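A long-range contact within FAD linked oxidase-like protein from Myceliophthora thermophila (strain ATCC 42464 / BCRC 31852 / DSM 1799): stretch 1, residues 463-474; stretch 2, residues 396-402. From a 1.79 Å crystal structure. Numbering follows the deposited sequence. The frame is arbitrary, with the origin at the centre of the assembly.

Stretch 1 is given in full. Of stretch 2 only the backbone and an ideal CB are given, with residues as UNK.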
ATOM      1  N   GLU A 463       5.695  15.659  -3.859  1.00 14.77           N
ATOM      2  CA  GLU A 463       6.921  15.905  -3.111  1.00 15.71           C
ATOM      3  C   GLU A 463       7.068  14.939  -1.950  1.00 14.33           C
ATOM      4  O   GLU A 463       8.121  14.318  -1.795  1.00 14.07           O
ATOM      5  CB  GLU A 463       7.013  17.354  -2.649  1.00 18.02           C
ATOM      6  CG  GLU A 463       7.249  18.276  -3.839  1.00 20.93           C
ATOM      7  CD  GLU A 463       7.526  19.728  -3.496  1.00 24.93           C
ATOM      8  OE1 GLU A 463       7.424  20.118  -2.314  1.00 27.44           O
ATOM      9  OE2 GLU A 463       7.848  20.489  -4.450  1.00 28.53           O
ATOM     10  N   VAL A 464       6.005  14.791  -1.172  1.00 13.17           N
ATOM     11  CA  VAL A 464       6.062  13.959   0.021  1.00 12.58           C
ATOM     12  C   VAL A 464       6.014  12.468  -0.280  1.00 12.03           C
ATOM     13  O   VAL A 464       6.591  11.666   0.473  1.00 11.69           O
ATOM     14  CB  VAL A 464       4.992  14.339   1.069  1.00 12.38           C
ATOM     15  CG1 VAL A 464       5.178  15.778   1.531  1.00 12.78           C
ATOM     16  CG2 VAL A 464       3.573  14.074   0.567  1.00 12.16           C
ATOM     17  N   TYR A 465       5.317  12.083  -1.349  1.00 11.68           N
ATOM     18  CA  TYR A 465       5.230  10.677  -1.725  1.00 11.12           C
ATOM     19  C   TYR A 465       6.504  10.136  -2.342  1.00 11.17           C
ATOM     20  O   TYR A 465       6.835   8.980  -2.118  1.00 11.35           O
ATOM     21  CB  TYR A 465       4.102  10.440  -2.734  1.00 10.99           C
ATOM     22  CG  TYR A 465       2.681  10.561  -2.231  1.00 10.62           C
ATOM     23  CD1 TYR A 465       2.319  10.264  -0.915  1.00 10.58           C
ATOM     24  CD2 TYR A 465       1.669  10.937  -3.114  1.00 10.77           C
ATOM     25  CE1 TYR A 465       0.989  10.377  -0.489  1.00 10.41           C
ATOM     26  CE2 TYR A 465       0.351  11.033  -2.700  1.00 10.65           C
ATOM     27  CZ  TYR A 465       0.013  10.759  -1.394  1.00 10.57           C
ATOM     28  OH  TYR A 465      -1.307  10.879  -1.018  1.00 10.26           O
ATOM     29  N   TYR A 466       7.209  10.968  -3.117  1.00 11.54           N
ATOM     30  CA  TYR A 466       8.341  10.523  -3.921  1.00 11.43           C
ATOM     31  C   TYR A 466       9.686  11.192  -3.620  1.00 12.06           C
ATOM     32  O   TYR A 466      10.744  10.684  -4.059  1.00 12.14           O
ATOM     33  CB  TYR A 466       7.994  10.669  -5.387  1.00 11.63           C
ATOM     34  CG  TYR A 466       6.702   9.991  -5.747  1.00 10.88           C
ATOM     35  CD1 TYR A 466       6.560   8.623  -5.620  1.00 10.45           C
ATOM     36  CD2 TYR A 466       5.607  10.733  -6.178  1.00 10.81           C
ATOM     37  CE1 TYR A 466       5.377   7.994  -5.957  1.00 10.35           C
ATOM     38  CE2 TYR A 466       4.420  10.115  -6.518  1.00 10.50           C
ATOM     39  CZ  TYR A 466       4.299   8.751  -6.394  1.00 10.31           C
ATOM     40  OH  TYR A 466       3.113   8.146  -6.732  1.00 10.41           O
ATOM     41  N   ARG A 467       9.647  12.303  -2.875  1.00 11.82           N
ATOM     42  CA  ARG A 467      10.832  12.990  -2.374  1.00 12.27           C
ATOM     43  C   ARG A 467      11.942  13.083  -3.425  1.00 12.88           C
ATOM     44  O   ARG A 467      11.744  13.694  -4.468  1.00 13.11           O
ATOM     45  CB  ARG A 467      11.298  12.338  -1.054  1.00 11.87           C
ATOM     46  CG  ARG A 467      10.386  12.611   0.142  1.00 11.47           C
ATOM     47  CD  ARG A 467      10.418  14.098   0.497  1.00 11.69           C
ATOM     48  NE  ARG A 467       9.794  14.424   1.785  1.00 11.40           N
ATOM     49  CZ  ARG A 467       9.213  15.593   2.078  1.00 11.67           C
ATOM     50  NH1 ARG A 467       9.133  16.565   1.164  1.00 12.25           N
ATOM     51  NH2 ARG A 467       8.693  15.796   3.287  1.00 11.37           N
ATOM     52  N   GLN A 468      13.098  12.472  -3.164  1.00 13.37           N
ATOM     53  CA  GLN A 468      14.260  12.674  -4.001  1.00 14.32           C
ATOM     54  C   GLN A 468      14.106  12.056  -5.398  1.00 14.26           C
ATOM     55  O   GLN A 468      14.882  12.353  -6.288  1.00 14.64           O
ATOM     56  CB  GLN A 468      15.508  12.080  -3.322  1.00 14.96           C
ATOM     57  CG  GLN A 468      15.581  10.555  -3.377  1.00 15.02           C
ATOM     58  CD  GLN A 468      14.771   9.858  -2.295  1.00 14.79           C
ATOM     59  OE1 GLN A 468      14.046  10.493  -1.533  1.00 14.56           O
ATOM     60  NE2 GLN A 468      14.924   8.541  -2.205  1.00 15.04           N
ATOM     61  N   ASN A 469      13.114  11.195  -5.578  1.00 13.68           N
ATOM     62  CA  ASN A 469      12.879  10.562  -6.873  1.00 13.65           C
ATOM     63  C   ASN A 469      11.861  11.282  -7.753  1.00 13.94           C
ATOM     64  O   ASN A 469      11.647  10.893  -8.914  1.00 13.98           O
ATOM     65  CB  ASN A 469      12.472   9.125  -6.631  1.00 13.17           C
ATOM     66  CG  ASN A 469      13.611   8.313  -6.101  1.00 13.44           C
ATOM     67  OD1 ASN A 469      14.764   8.701  -6.269  1.00 14.23           O
ATOM     68  ND2 ASN A 469      13.319   7.205  -5.455  1.00 13.04           N
ATOM     69  N   LEU A 470      11.280  12.361  -7.237  1.00 14.14           N
ATOM     70  CA  LEU A 470      10.272  13.088  -7.988  1.00 14.72           C
ATOM     71  C   LEU A 470      10.801  13.580  -9.326  1.00 15.88           C
ATOM     72  O   LEU A 470      10.137  13.433 -10.346  1.00 16.00           O
ATOM     73  CB  LEU A 470       9.718  14.267  -7.200  1.00 14.83           C
ATOM     74  CG  LEU A 470       8.620  15.068  -7.903  1.00 14.95           C
ATOM     75  CD1 LEU A 470       7.470  14.161  -8.320  1.00 14.57           C
ATOM     76  CD2 LEU A 470       8.144  16.202  -6.999  1.00 15.21           C
ATOM     77  N   ASP A 471      11.985  14.186  -9.337  1.00 17.34           N
ATOM     78  CA  ASP A 471      12.437  14.850 -10.572  1.00 18.90           C
ATOM     79  C   ASP A 471      12.581  13.852 -11.726  1.00 17.70           C
ATOM     80  O   ASP A 471      12.111  14.099 -12.831  1.00 17.69           O
ATOM     81  CB  ASP A 471      13.711  15.660 -10.339  1.00 21.59           C
ATOM     82  CG  ASP A 471      13.433  16.996  -9.626  1.00 24.63           C
ATOM     83  OD1 ASP A 471      12.245  17.394  -9.511  1.00 27.84           O
ATOM     84  OD2 ASP A 471      14.397  17.659  -9.175  1.00 28.27           O
ATOM     85  N   ARG A 472      13.183  12.704 -11.462  1.00 16.70           N
ATOM     86  CA  ARG A 472      13.310  11.685 -12.497  1.00 16.24           C
ATOM     87  C   ARG A 472      11.942  11.121 -12.889  1.00 15.39           C
ATOM     88  O   ARG A 472      11.661  10.924 -14.077  1.00 15.00           O
ATOM     89  CB  ARG A 472      14.238  10.570 -12.045  1.00 16.38           C
ATOM     90  CG  ARG A 472      14.404   9.504 -13.101  1.00 16.63           C
ATOM     91  CD  ARG A 472      15.410   8.481 -12.651  1.00 16.95           C
ATOM     92  NE  ARG A 472      15.508   7.376 -13.600  1.00 17.60           N
ATOM     93  CZ  ARG A 472      16.112   6.223 -13.329  1.00 17.91           C
ATOM     94  NH1 ARG A 472      16.665   6.021 -12.140  1.00 17.98           N
ATOM     95  NH2 ARG A 472      16.151   5.269 -14.241  1.00 18.59           N
ATOM     96  N   LEU A 473      11.077  10.903 -11.903  1.00 14.39           N
ATOM     97  CA  LEU A 473       9.696  10.495 -12.190  1.00 14.05           C
ATOM     98  C   LEU A 473       8.993  11.463 -13.138  1.00 14.34           C
ATOM     99  O   LEU A 473       8.267  11.024 -14.021  1.00 14.09           O
ATOM    100  CB  LEU A 473       8.857  10.362 -10.920  1.00 13.46           C
ATOM    101  CG  LEU A 473       9.101   9.094 -10.081  1.00 13.02           C
ATOM    102  CD1 LEU A 473       8.381   9.205  -8.765  1.00 12.69           C
ATOM    103  CD2 LEU A 473       8.648   7.859 -10.827  1.00 12.93           C
ATOM    104  N   ARG A 474       9.177  12.764 -12.926  1.00 14.89           N
ATOM    105  CA  ARG A 474       8.548  13.774 -13.798  1.00 15.61           C
ATOM    106  C   ARG A 474       9.107  13.702 -15.218  1.00 16.38           C
ATOM    107  O   ARG A 474       8.378  13.890 -16.202  1.00 15.96           O
ATOM    108  CB  ARG A 474       8.727  15.175 -13.227  1.00 16.23           C
ATOM    109  CG  ARG A 474       7.942  15.400 -11.954  1.00 16.36           C
ATOM    110  CD  ARG A 474       7.886  16.858 -11.554  1.00 17.21           C
ATOM    111  NE  ARG A 474       7.149  17.645 -12.549  1.00 18.31           N
ATOM    112  CZ  ARG A 474       7.109  18.973 -12.585  1.00 19.41           C
ATOM    113  NH1 ARG A 474       7.769  19.691 -11.681  1.00 20.01           N
ATOM    114  NH2 ARG A 474       6.411  19.591 -13.536  1.00 20.76           N
ATOM    115  N   UNK A 396      17.502   1.482  -7.026  1.00 23.16           N
ATOM    116  CA  UNK A 396      16.763   0.335  -7.576  1.00 22.30           C
ATOM    117  C   UNK A 396      15.391   0.654  -8.165  1.00 20.90           C
ATOM    118  O   UNK A 396      14.987   0.010  -9.136  1.00 21.31           O
ATOM    119  CB  UNK A 396      16.583  -0.713  -6.476  1.00 22.30           C
ATOM    120  N   UNK A 397      14.668   1.609  -7.585  1.00 18.10           N
ATOM    121  CA  UNK A 397      13.285   1.872  -7.987  1.00 16.33           C
ATOM    122  C   UNK A 397      12.826   3.240  -7.531  1.00 15.04           C
ATOM    123  O   UNK A 397      13.470   3.860  -6.694  1.00 14.87           O
ATOM    124  CB  UNK A 397      12.350   0.799  -7.426  1.00 16.33           C
ATOM    125  N   UNK A 398      11.717   3.715  -8.067  1.00 13.57           N
ATOM    126  CA  UNK A 398      11.243   5.054  -7.719  1.00 13.11           C
ATOM    127  C   UNK A 398      10.723   5.136  -6.288  1.00 12.84           C
ATOM    128  O   UNK A 398      10.708   6.218  -5.698  1.00 13.33           O
ATOM    129  CB  UNK A 398      10.142   5.486  -8.690  1.00 13.11           C
ATOM    130  N   UNK A 399      10.307   4.007  -5.716  1.00 12.36           N
ATOM    131  CA  UNK A 399       9.900   3.991  -4.311  1.00 11.95           C
ATOM    132  C   UNK A 399      11.016   4.652  -3.463  1.00 12.19           C
ATOM    133  O   UNK A 399      12.171   4.251  -3.537  1.00 12.61           O
ATOM    134  CB  UNK A 399       9.624   2.561  -3.842  1.00 11.95           C
ATOM    135  N   UNK A 400      10.661   5.638  -2.635  1.00 11.80           N
ATOM    136  CA  UNK A 400      11.645   6.607  -2.144  1.00 12.26           C
ATOM    137  C   UNK A 400      12.331   6.248  -0.838  1.00 12.44           C
ATOM    138  O   UNK A 400      13.350   6.832  -0.482  1.00 13.58           O
ATOM    139  CB  UNK A 400      10.962   7.965  -1.970  1.00 12.26           C
ATOM    140  N   UNK A 401      11.757   5.321  -0.099  1.00 11.89           N
ATOM    141  CA  UNK A 401      12.077   5.198   1.314  1.00 11.60           C
ATOM    142  C   UNK A 401      12.877   3.943   1.626  1.00 11.88           C
ATOM    143  O   UNK A 401      12.358   2.983   2.189  1.00 11.95           O
ATOM    144  CB  UNK A 401      10.790   5.206   2.141  1.00 11.60           C
ATOM    145  N   UNK A 402      14.158   3.996   1.274  1.00 12.47           N
ATOM    146  CA  UNK A 402      15.059   2.852   1.364  1.00 12.93           C
ATOM    147  C   UNK A 402      16.264   2.983   2.284  1.00 13.59           C
ATOM    148  O   UNK A 402      17.044   2.046   2.389  1.00 13.71           O
ATOM    149  CB  UNK A 402      15.571   2.531  -0.042  1.00 12.93           C
TER

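Stretch 1 offers the end of one helix, a turn in which Arg-467 takes a positive phi, a short 3-10 segment and the start of a second helix. Stretch 2 runs past this junction without regular structure.

Position 396 points its CA-to-CB bond away, with nothing of stretch 1 within 5.5 Å of the ideal CB. This contact sets no preference there, and the deposited residue is Ala-396.

At 397 the CB direction is again away, and the phi/psi of -162/166 is extended, a region glycine visits easily but other residues can also approach. Stretch 1 therefore permits many side chains. The residue is Gly-397, which meets the contact through its backbone.

Position 398 looks sideways, yet its ideal CB lies 3.5 Å from Leu-473 CD2 and 4.8 Å from Asn-469 CB. A methyl so close favours a small side chain, or a longer one that turns aside after CB; alanine, serine or cysteine would all be reasonable. The backbone has a separate task: the carbonyl O of 398 accepts a hydrogen bond from Asn-469 ND2 at 2.8 Å, with an angle of 161° at the hydrogen, and this asks nothing of the side chain. The residue is Ser-398. Its CB packs 3.5 Å from Leu-473 CD2, while OG, with chi1 in p, finds its hydrogen bond elsewhere in the structure.

At 399 the CB points away and stretch 1 leaves its size open. The backbone still matters, because a water O lies 2.7 Å from the carbonyl O of 399 and accepts from Asn-469 ND2 at 3.1 Å, so the amide that holds 398 also reaches its neighbour through a water. The residue is Tyr-399, whose side chain comes no nearer than 6.2 Å to stretch 1.

Position 400 is tightly constrained. Its CB points toward stretch 1, and the ideal CB sits 3.4 Å from Tyr-466 O, 4.0 Å from Gln-468 NE2 and 4.3 Å from Tyr-465 O. With so little space ahead, alanine is the natural choice, and glycine would also fit. The residue is Ala-400. Its backbone is used at both ends: Gln-468 NE2 donates to Ala-400 O at 2.9 Å and 167°, and a second water accepts from Ala-400 N (2.9 Å) while donating to Tyr-465 O (2.8 Å).

Position 401 starts sideways, with no atom of stretch 1 near its ideal CB, so a short side chain would miss the helix end. A long side chain could reach back: an aromatic, whose ring C-H edge can face the carbonyls Val-464 O and Tyr-465 O, methionine, or a long donor. Phe-401 does so with chi1 at -51°: Val-464 O meets the ring edge, 3.5 Å from CZ, Tyr-465 O lies 3.5 Å from CE2, and the aliphatic Arg-467 CG is 4.0 Å from CE1.

Position 402 points sideways into space that stretch 1 leaves open. Arg-402 makes no contact here, and its guanidinium bonds elsewhere in the structure.

Stretch 2 396-402: AGSYAFR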
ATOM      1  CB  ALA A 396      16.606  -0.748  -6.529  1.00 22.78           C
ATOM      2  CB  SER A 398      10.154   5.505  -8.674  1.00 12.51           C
ATOM      3  OG  SER A 398       9.052   4.630  -8.594  1.00 11.86           O
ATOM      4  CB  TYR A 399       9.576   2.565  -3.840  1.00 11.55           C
ATOM      5  CG  TYR A 399       9.153   2.536  -2.386  1.00 11.17           C
ATOM      6  CD1 TYR A 399       7.816   2.685  -2.042  1.00 10.97           C
ATOM      7  CD2 TYR A 399      10.082   2.363  -1.369  1.00 11.27           C
ATOM      8  CE1 TYR A 399       7.405   2.694  -0.725  1.00 10.73           C
ATOM      9  CE2 TYR A 399       9.685   2.373  -0.021  1.00 11.08           C
ATOM     10  CZ  TYR A 399       8.341   2.541   0.283  1.00 10.79           C
ATOM     11  OH  TYR A 399       7.874   2.550   1.576  1.00 10.82           O
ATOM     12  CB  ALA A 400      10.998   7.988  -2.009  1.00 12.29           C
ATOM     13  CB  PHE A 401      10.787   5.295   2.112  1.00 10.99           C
ATOM     14  CG  PHE A 401       9.962   6.501   1.740  1.00 10.53           C
ATOM     15  CD1 PHE A 401      10.455   7.776   1.950  1.00 10.74           C
ATOM     16  CD2 PHE A 401       8.728   6.369   1.171  1.00  9.99           C
ATOM     17  CE1 PHE A 401       9.721   8.893   1.592  1.00 10.66           C
ATOM     18  CE2 PHE A 401       7.985   7.485   0.812  1.00  9.89           C
ATOM     19  CZ  PHE A 401       8.475   8.742   1.022  1.00 10.16           C
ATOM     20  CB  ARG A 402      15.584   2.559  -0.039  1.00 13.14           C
ATOM     21  CG  ARG A 402      14.490   2.216  -1.005  1.00 12.91           C
ATOM     22  CD  ARG A 402      13.730   0.963  -0.587  1.00 12.62           C
ATOM     23  NE  ARG A 402      12.928   0.458  -1.705  1.00 12.61           N
ATOM     24  CZ  ARG A 402      12.255  -0.696  -1.738  1.00 12.54           C
ATOM     25  NH1 ARG A 402      12.266  -1.559  -0.716  1.00 12.37           N
ATOM     26  NH2 ARG A 402      11.578  -1.007  -2.836  1.00 12.61           N
TER
HETATM   27  O   HOH W   1      14.767   5.002  -3.807  1.00 21.14           O
HETATM   28  O   HOH W   2       7.897   6.469  -2.825  1.00  9.83           O
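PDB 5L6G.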